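Local coordinates for putative histidinol-phosphate aminotransferase (Erwinia carotovora atroseptica, PDB 3LY1), which binds pyridoxal 5'-phosphate and probably acts as an aminotransferase, possibly on histidinol phosphate, at residues L283-L288 / Q298-L303; T308-A313 / D343-F348; S140-V145 / P171-F176. All coordinates share one frame; numbering follows the deposited sequence.

Contact 1 (L283-L288 / Q298-L303)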
loop_
_atom_site.group_PDB
_atom_site.type_symbol
_atom_site.label_atom_id
_atom_site.label_comp_id
_atom_site.label_asym_id
_atom_site.label_seq_id
_atom_site.Cartn_x
_atom_site.Cartn_y
_atom_site.Cartn_z
ATOM N N LEU A 283 28.575 18.470 26.480
ATOM C CA LEU A 283 27.639 19.573 26.703
ATOM C C LEU A 283 26.819 19.423 27.984
ATOM O O LEU A 283 26.054 20.341 28.378
ATOM C CB LEU A 283 26.697 19.672 25.496
ATOM C CG LEU A 283 27.363 20.081 24.183
ATOM C CD1 LEU A 283 26.348 19.900 23.044
ATOM C CD2 LEU A 283 27.860 21.520 24.329
ATOM N N LYS A 284 26.974 18.266 28.616
ATOM C CA LYS A 284 26.192 17.880 29.801
ATOM C C LYS A 284 24.689 17.957 29.554
ATOM O O LYS A 284 23.930 18.461 30.395
ATOM C CB LYS A 284 26.594 18.733 31.019
ATOM C CG LYS A 284 28.039 18.566 31.408
ATOM C CD LYS A 284 28.387 19.366 32.661
ATOM C CE LYS A 284 29.894 19.250 33.032
ATOM N NZ LYS A 284 30.303 20.168 34.175
ATOM N N LEU A 285 24.252 17.456 28.395
ATOM C CA LEU A 285 22.830 17.361 28.100
ATOM C C LEU A 285 22.397 15.902 28.354
ATOM O O LEU A 285 22.962 14.993 27.778
ATOM C CB LEU A 285 22.522 17.830 26.663
ATOM C CG LEU A 285 22.653 19.339 26.415
ATOM C CD1 LEU A 285 22.753 19.628 24.868
ATOM C CD2 LEU A 285 21.504 20.149 27.079
ATOM N N PRO A 286 21.417 15.682 29.258
ATOM C CA PRO A 286 20.994 14.300 29.475
ATOM C C PRO A 286 20.389 13.665 28.193
ATOM O O PRO A 286 19.771 14.364 27.372
ATOM C CB PRO A 286 19.909 14.424 30.573
ATOM C CG PRO A 286 20.246 15.721 31.303
ATOM C CD PRO A 286 20.832 16.618 30.245
ATOM N N TYR A 287 20.589 12.367 28.038
ATOM C CA TYR A 287 19.925 11.577 26.999
ATOM C C TYR A 287 19.493 10.204 27.486
ATOM O O TYR A 287 20.001 9.689 28.483
ATOM C CB TYR A 287 20.834 11.413 25.815
ATOM C CG TYR A 287 22.115 10.682 26.134
ATOM C CD1 TYR A 287 23.256 11.379 26.542
ATOM C CD2 TYR A 287 22.192 9.299 26.042
ATOM C CE1 TYR A 287 24.447 10.700 26.848
ATOM C CE2 TYR A 287 23.365 8.615 26.341
ATOM C CZ TYR A 287 24.491 9.329 26.735
ATOM O OH TYR A 287 25.653 8.652 27.041
ATOM N N LEU A 288 18.568 9.598 26.747
ATOM C CA LEU A 288 18.076 8.269 27.069
ATOM C C LEU A 288 18.886 7.219 26.313
ATOM O O LEU A 288 19.467 7.499 25.259
ATOM C CB LEU A 288 16.569 8.154 26.761
ATOM C CG LEU A 288 15.615 9.160 27.429
ATOM C CD1 LEU A 288 14.123 8.856 27.135
ATOM C CD2 LEU A 288 15.815 9.167 28.929
ATOM N N GLN A 298 17.760 15.879 26.014
ATOM C CA GLN A 298 17.166 17.038 26.631
ATOM C C GLN A 298 17.763 18.312 26.062
ATOM O O GLN A 298 18.867 18.304 25.511
ATOM C CB GLN A 298 17.385 16.979 28.152
ATOM C CG GLN A 298 16.405 17.813 28.944
ATOM C CD GLN A 298 16.641 17.716 30.461
ATOM O OE1 GLN A 298 17.012 16.671 30.968
ATOM N NE2 GLN A 298 16.425 18.817 31.167
ATOM N N LEU A 299 16.989 19.389 26.144
ATOM C CA LEU A 299 17.449 20.715 25.759
ATOM C C LEU A 299 17.253 21.682 26.905
ATOM O O LEU A 299 16.303 21.537 27.696
ATOM C CB LEU A 299 16.687 21.229 24.547
ATOM C CG LEU A 299 16.952 20.489 23.245
ATOM C CD1 LEU A 299 15.949 20.889 22.140
ATOM C CD2 LEU A 299 18.428 20.726 22.812
ATOM N N VAL A 300 18.137 22.677 26.982
ATOM C CA VAL A 300 17.967 23.793 27.903
ATOM C C VAL A 300 17.432 25.054 27.184
ATOM O O VAL A 300 16.919 25.963 27.840
ATOM C CB VAL A 300 19.252 24.041 28.761
ATOM C CG1 VAL A 300 19.496 22.819 29.671
ATOM C CG2 VAL A 300 20.457 24.273 27.925
ATOM N N VAL A 301 17.530 25.104 25.858
ATOM C CA VAL A 301 16.909 26.168 25.056
ATOM C C VAL A 301 15.567 25.668 24.508
ATOM O O VAL A 301 15.323 24.458 24.494
ATOM C CB VAL A 301 17.816 26.577 23.890
ATOM C CG1 VAL A 301 19.176 26.972 24.422
ATOM C CG2 VAL A 301 17.933 25.435 22.866
ATOM N N PRO A 302 14.681 26.592 24.079
ATOM C CA PRO A 302 13.429 26.132 23.468
ATOM C C PRO A 302 13.645 25.224 22.238
ATOM O O PRO A 302 14.486 25.511 21.355
ATOM C CB PRO A 302 12.698 27.445 23.100
ATOM C CG PRO A 302 13.240 28.479 24.111
ATOM C CD PRO A 302 14.701 28.061 24.269
ATOM N N LEU A 303 12.893 24.125 22.196
ATOM C CA LEU A 303 13.000 23.152 21.101
ATOM C C LEU A 303 12.834 23.871 19.784
ATOM O O LEU A 303 13.600 23.664 18.888
ATOM C CB LEU A 303 11.949 22.042 21.271
ATOM C CG LEU A 303 11.825 21.016 20.126
ATOM C CD1 LEU A 303 13.141 20.242 19.872
ATOM C CD2 LEU A 303 10.624 20.068 20.413
#

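Contact 2 (T308-A313 / D343-F348)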
loop_
_atom_site.group_PDB
_atom_site.type_symbol
_atom_site.label_atom_id
_atom_site.label_comp_id
_atom_site.label_asym_id
_atom_site.label_seq_id
_atom_site.Cartn_x
_atom_site.Cartn_y
_atom_site.Cartn_z
ATOM N N THR A 308 14.964 25.550 14.568
ATOM C CA THR A 308 15.102 26.613 13.565
ATOM C C THR A 308 16.565 26.905 13.304
ATOM O O THR A 308 16.959 27.086 12.148
ATOM C CB THR A 308 14.362 27.933 13.963
ATOM O OG1 THR A 308 12.954 27.687 14.017
ATOM C CG2 THR A 308 14.621 29.045 12.925
ATOM N N HIS A 309 17.384 26.948 14.362
ATOM C CA HIS A 309 18.815 27.206 14.177
ATOM C C HIS A 309 19.529 26.072 13.430
ATOM O O HIS A 309 20.364 26.306 12.555
ATOM C CB HIS A 309 19.508 27.539 15.502
ATOM C CG HIS A 309 19.064 28.844 16.104
ATOM N ND1 HIS A 309 18.661 28.965 17.417
ATOM C CD2 HIS A 309 18.936 30.079 15.561
ATOM C CE1 HIS A 309 18.297 30.215 17.657
ATOM N NE2 HIS A 309 18.454 30.913 16.546
HETATM N N MSE A 310 19.167 24.840 13.750
HETATM C CA MSE A 310 19.705 23.689 13.034
HETATM C C MSE A 310 19.229 23.676 11.558
HETATM O O MSE A 310 20.038 23.441 10.664
HETATM C CB MSE A 310 19.360 22.387 13.774
HETATM C CG MSE A 310 20.346 22.063 14.939
HETATM SE SE MSE A 310 22.090 21.568 14.189
HETATM C CE MSE A 310 23.159 21.507 15.815
ATOM N N ALA A 311 17.944 23.962 11.294
ATOM C CA ALA A 311 17.461 24.049 9.891
ATOM C C ALA A 311 18.278 25.075 9.114
ATOM O O ALA A 311 18.644 24.828 7.959
ATOM C CB ALA A 311 15.966 24.401 9.795
ATOM N N ASP A 312 18.561 26.210 9.755
ATOM C CA ASP A 312 19.301 27.309 9.116
ATOM C C ASP A 312 20.755 26.930 8.847
ATOM O O ASP A 312 21.357 27.477 7.933
ATOM C CB ASP A 312 19.254 28.600 9.959
ATOM C CG ASP A 312 17.855 29.245 10.007
ATOM O OD1 ASP A 312 16.972 28.894 9.169
ATOM O OD2 ASP A 312 17.640 30.099 10.911
ATOM N N ALA A 313 21.314 26.033 9.655
ATOM C CA ALA A 313 22.653 25.498 9.440
ATOM C C ALA A 313 22.654 24.282 8.505
ATOM O O ALA A 313 23.712 23.670 8.314
ATOM C CB ALA A 313 23.284 25.122 10.743
ATOM N N ASP A 343 30.041 18.680 15.954
ATOM C CA ASP A 343 30.814 19.889 16.050
ATOM C C ASP A 343 29.966 21.163 15.899
ATOM O O ASP A 343 30.290 22.161 16.523
ATOM C CB ASP A 343 31.962 19.853 15.089
ATOM C CG ASP A 343 32.984 18.813 15.477
ATOM O OD1 ASP A 343 33.161 18.601 16.703
ATOM O OD2 ASP A 343 33.577 18.218 14.565
ATOM N N THR A 344 28.890 21.131 15.096
ATOM C CA THR A 344 27.955 22.259 15.007
ATOM C C THR A 344 27.287 22.516 16.383
ATOM O O THR A 344 27.123 23.662 16.830
ATOM C CB THR A 344 26.900 22.033 13.892
ATOM O OG1 THR A 344 27.571 21.895 12.631
ATOM C CG2 THR A 344 25.937 23.197 13.788
HETATM N N MSE A 345 26.907 21.439 17.057
HETATM C CA MSE A 345 26.378 21.537 18.403
HETATM C C MSE A 345 27.383 22.227 19.369
HETATM O O MSE A 345 27.009 23.159 20.093
HETATM C CB MSE A 345 26.021 20.135 18.902
HETATM C CG MSE A 345 24.897 19.493 18.136
HETATM SE SE MSE A 345 24.670 17.622 18.619
HETATM C CE MSE A 345 24.240 17.792 20.500
ATOM N N ARG A 346 28.667 21.828 19.320
ATOM C CA ARG A 346 29.688 22.473 20.144
ATOM C C ARG A 346 29.783 23.950 19.850
ATOM O O ARG A 346 29.937 24.757 20.771
ATOM C CB ARG A 346 31.054 21.795 19.985
ATOM C CG ARG A 346 31.093 20.420 20.603
ATOM C CD ARG A 346 32.422 19.686 20.242
ATOM N NE ARG A 346 32.460 18.366 20.862
ATOM C CZ ARG A 346 32.212 17.213 20.245
ATOM N NH1 ARG A 346 31.965 17.169 18.934
ATOM N NH2 ARG A 346 32.251 16.078 20.934
ATOM N N GLU A 347 29.655 24.312 18.574
ATOM C CA GLU A 347 29.713 25.712 18.173
ATOM C C GLU A 347 28.468 26.480 18.619
ATOM O O GLU A 347 28.568 27.665 19.006
ATOM C CB GLU A 347 29.873 25.847 16.660
ATOM C CG GLU A 347 31.234 25.428 16.132
ATOM C CD GLU A 347 32.352 26.314 16.651
ATOM O OE1 GLU A 347 32.383 27.522 16.292
ATOM O OE2 GLU A 347 33.183 25.803 17.436
ATOM N N PHE A 348 27.301 25.830 18.536
ATOM C CA PHE A 348 26.054 26.398 19.037
ATOM C C PHE A 348 26.199 26.737 20.524
ATOM O O PHE A 348 25.721 27.807 20.972
ATOM C CB PHE A 348 24.876 25.430 18.892
ATOM C CG PHE A 348 24.124 25.512 17.579
ATOM C CD1 PHE A 348 24.755 25.785 16.388
ATOM C CD2 PHE A 348 22.759 25.257 17.553
ATOM C CE1 PHE A 348 24.051 25.808 15.181
ATOM C CE2 PHE A 348 22.040 25.280 16.353
ATOM C CZ PHE A 348 22.689 25.554 15.165
#

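Contact 3 (S140-V145 / P171-F176)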
loop_
_atom_site.group_PDB
_atom_site.type_symbol
_atom_site.label_atom_id
_atom_site.label_comp_id
_atom_site.label_asym_id
_atom_site.label_seq_id
_atom_site.Cartn_x
_atom_site.Cartn_y
_atom_site.Cartn_z
ATOM N N SER A 140 -13.618 -3.541 31.676
ATOM C CA SER A 140 -14.426 -4.728 31.398
ATOM C C SER A 140 -14.551 -5.053 29.896
ATOM O O SER A 140 -14.803 -6.186 29.524
ATOM C CB SER A 140 -15.829 -4.602 32.056
ATOM O OG SER A 140 -16.450 -3.349 31.735
ATOM N N GLY A 141 -14.299 -4.109 29.017
ATOM C CA GLY A 141 -14.397 -4.406 27.590
ATOM C C GLY A 141 -13.091 -4.920 26.986
ATOM O O GLY A 141 -12.104 -5.171 27.696
ATOM N N PRO A 142 -13.073 -5.056 25.658
ATOM C CA PRO A 142 -11.875 -5.412 24.943
ATOM C C PRO A 142 -10.809 -4.289 24.956
ATOM O O PRO A 142 -11.135 -3.096 24.950
ATOM C CB PRO A 142 -12.366 -5.686 23.510
ATOM C CG PRO A 142 -13.787 -5.327 23.462
ATOM C CD PRO A 142 -14.244 -4.883 24.781
ATOM N N SER A 143 -9.546 -4.693 24.991
ATOM C CA SER A 143 -8.426 -3.754 24.993
ATOM C C SER A 143 -7.458 -4.165 23.903
ATOM O O SER A 143 -7.233 -5.356 23.704
ATOM C CB SER A 143 -7.637 -3.783 26.315
ATOM O OG SER A 143 -8.411 -3.382 27.412
ATOM N N ILE A 144 -6.873 -3.175 23.225
ATOM C CA ILE A 144 -5.697 -3.401 22.368
ATOM C C ILE A 144 -4.552 -2.693 23.041
ATOM O O ILE A 144 -4.696 -1.534 23.418
ATOM C CB ILE A 144 -5.880 -2.801 20.948
ATOM C CG1 ILE A 144 -7.134 -3.385 20.280
ATOM C CG2 ILE A 144 -4.606 -3.008 20.069
ATOM C CD1 ILE A 144 -7.484 -2.760 18.926
ATOM N N VAL A 145 -3.412 -3.370 23.192
ATOM C CA VAL A 145 -2.243 -2.800 23.854
ATOM C C VAL A 145 -1.208 -2.648 22.747
ATOM O O VAL A 145 -0.946 -3.612 22.052
ATOM C CB VAL A 145 -1.672 -3.716 24.966
ATOM C CG1 VAL A 145 -0.417 -3.043 25.614
ATOM C CG2 VAL A 145 -2.740 -4.068 26.013
ATOM N N PRO A 171 -4.454 -11.905 29.586
ATOM C CA PRO A 171 -5.569 -11.100 30.093
ATOM C C PRO A 171 -6.786 -11.136 29.147
ATOM O O PRO A 171 -6.662 -11.128 27.907
ATOM C CB PRO A 171 -4.967 -9.707 30.249
ATOM C CG PRO A 171 -3.772 -9.692 29.375
ATOM C CD PRO A 171 -3.273 -11.101 29.254
ATOM N N ALA A 172 -7.958 -11.234 29.751
ATOM C CA ALA A 172 -9.168 -11.482 29.016
ATOM C C ALA A 172 -9.344 -10.396 27.991
ATOM O O ALA A 172 -9.085 -9.229 28.266
ATOM C CB ALA A 172 -10.386 -11.528 29.974
ATOM N N ASN A 173 -9.765 -10.785 26.798
ATOM C CA ASN A 173 -10.208 -9.822 25.811
ATOM C C ASN A 173 -9.154 -8.788 25.433
ATOM O O ASN A 173 -9.496 -7.606 25.302
ATOM C CB ASN A 173 -11.384 -9.052 26.386
ATOM C CG ASN A 173 -12.641 -9.499 25.858
ATOM O OD1 ASN A 173 -13.006 -9.138 24.733
ATOM N ND2 ASN A 173 -13.357 -10.296 26.648
ATOM N N THR A 174 -7.898 -9.222 25.312
ATOM C CA THR A 174 -6.782 -8.316 25.087
ATOM C C THR A 174 -5.893 -8.826 23.956
ATOM O O THR A 174 -5.483 -9.976 23.964
ATOM C CB THR A 174 -5.969 -8.121 26.406
ATOM O OG1 THR A 174 -6.859 -7.626 27.434
ATOM C CG2 THR A 174 -4.806 -7.136 26.212
HETATM N N MSE A 175 -5.641 -7.957 22.983
HETATM C CA MSE A 175 -4.709 -8.224 21.883
HETATM C C MSE A 175 -3.509 -7.301 22.051
HETATM O O MSE A 175 -3.687 -6.085 22.272
HETATM C CB MSE A 175 -5.398 -7.961 20.543
HETATM C CG MSE A 175 -4.505 -8.007 19.324
HETATM SE SE MSE A 175 -3.727 -9.787 19.156
HETATM C CE MSE A 175 -5.103 -10.754 18.313
ATOM N N PHE A 176 -2.304 -7.865 21.924
ATOM C CA PHE A 176 -1.070 -7.132 22.060
ATOM C C PHE A 176 -0.530 -6.930 20.660
ATOM O O PHE A 176 -0.393 -7.889 19.908
ATOM C CB PHE A 176 -0.039 -7.911 22.892
ATOM C CG PHE A 176 -0.369 -7.993 24.331
ATOM C CD1 PHE A 176 -1.212 -8.987 24.805
ATOM C CD2 PHE A 176 0.130 -7.042 25.221
ATOM C CE1 PHE A 176 -1.576 -9.023 26.164
ATOM C CE2 PHE A 176 -0.214 -7.078 26.569
ATOM C CZ PHE A 176 -1.080 -8.037 27.042
#

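Contact 1 (L283-L288 / Q298-L303)
L285 sets CG anti to its carbonyl carbon (chi1 -71°), and Q298 sets CG anti to its backbone N (chi1 -158°) with an extended chain. These torsions send the two side chains across the junction between a helix exit and a strand end. K284, with positive phi, closes helix 259-283 in a Schellman motif, and the chain then runs through L285 and P286 beside the end of strand 294-298. One backbone hydrogen bond joins the two segments. Q298 N donates to P286 O at 2.9 Å. The bond is nearly straight (171° at the hydrogen) and arrives nearly along the C=O axis. L285 brings CD2 to 3.6 Å from Q298 O, across the contact. The same methyl meets V300 CG1 at 4.2 Å, an apolar contact. L285 also rests on L280 of helix 259-283 and on I354. Y287 turns its CB from this junction, and its OH is hydrogen-bonded to E281. Q298 also packs on W327 of the neighbouring antiparallel strand. P286 and Q298 cross obliquely, and the amide oxygen Q298 OE1 sits 3.4 Å from P286 CG.

Contact 2 (T308-A313 / D343-F348)
A Met-aromatic contact lies between helix 303-312 and helix 335-350, in the C-terminal part of the chain. The axes of segments 308-312 and 343-348 approach to 11.9 Å, with 125° between their N-to-C directions. The methionines are selenomethionines. M310 bends at chi2 (-70°) and reaches across to the second helix. Its CE lies over one face of the F348 ring, 4.1 Å from the centroid, in a CH-pi contact offset toward the rim. The SE atom stands obliquely to the same ring, 4.7 Å from the centroid. M310 CE also meets M345 CG at 3.5 Å, the two chains crossing at about a right angle, and T344 CG2 at 3.8 Å. The outer end of the F348 ring rests against helix 303-312. There CE2 touches H309 CB at 3.5 Å, and A313 CB lies at the ring edge near CZ. W353 adds to this cluster, stacking on the H309 ring and meeting F348 edge-to-face. T344 turns its methyl to the contact, while its OG1 bonds to W340 O of its own helix. The side chains that meet across the segments do so through carbon and selenium. The contact rests on dispersion and on a polarisable selenium and methyl beside an aromatic ring.

Contact 3 (S140-V145 / P171-F176)
Three backbone hydrogen bonds join the segments, the first accepted just ahead of strand 174-179. S143 N donates to N173 O at 2.9 Å, nearly along the C=O axis. M175 N donates to S143 O at 3.1 Å, in the carbonyl plane. V145 N donates to M175 O at 2.9 Å. Apolar contacts lie on the face that carries S143, V145, T174 and F176. The strand pairing puts V145 CB 3.8 Å from F176 CD2, the two side chains pointing the same way. With CG1 anti to the backbone N (chi1 179°), V145 CG2 reaches T174 CG2 at 3.7 Å. V136 and W166 pack on V145 from the flanking helices, and W166 meets the F176 ring edge-to-face. Among polar side chains, T174 OG1 donates to A172 O at 2.9 Å from above the carbonyl plane, within the type II turn from P171 to T174. S143 OG is hydrogen-bonded to Q94 on the next strand. N173 lies alongside P142, with OD1 3.7 Å from P142 CB. The strands are neighbours in a beta-alpha-beta crossover through helix 160-168, within the mixed sheet typical of the large domain of fold-type I pyridoxal-phosphate enzymes.

Overall arrangement
Contact 3 comes first along the chain, then contact 1, then contact 2. Contact 3 belongs to the large mixed sheet, whose strands 143-148 and 174-179 lead on to V148 and D179 of the pyridoxal phosphate pocket. Contacts 1 and 2 lie in the C-terminal part, with centres about 14 Å apart. They touch where L283 CD1 packs on M345 CE at 3.9 Å. Helix 303-312 starts at the end of contact 1 and carries one side of contact 2. Contacts 2 and 3 are about 46 Å apart between centres, on opposite sides of the chain's centre. Contact 3 thus helps form the cofactor-binding sheet, while contacts 1 and 2 join loops and helices away from the annotated sites.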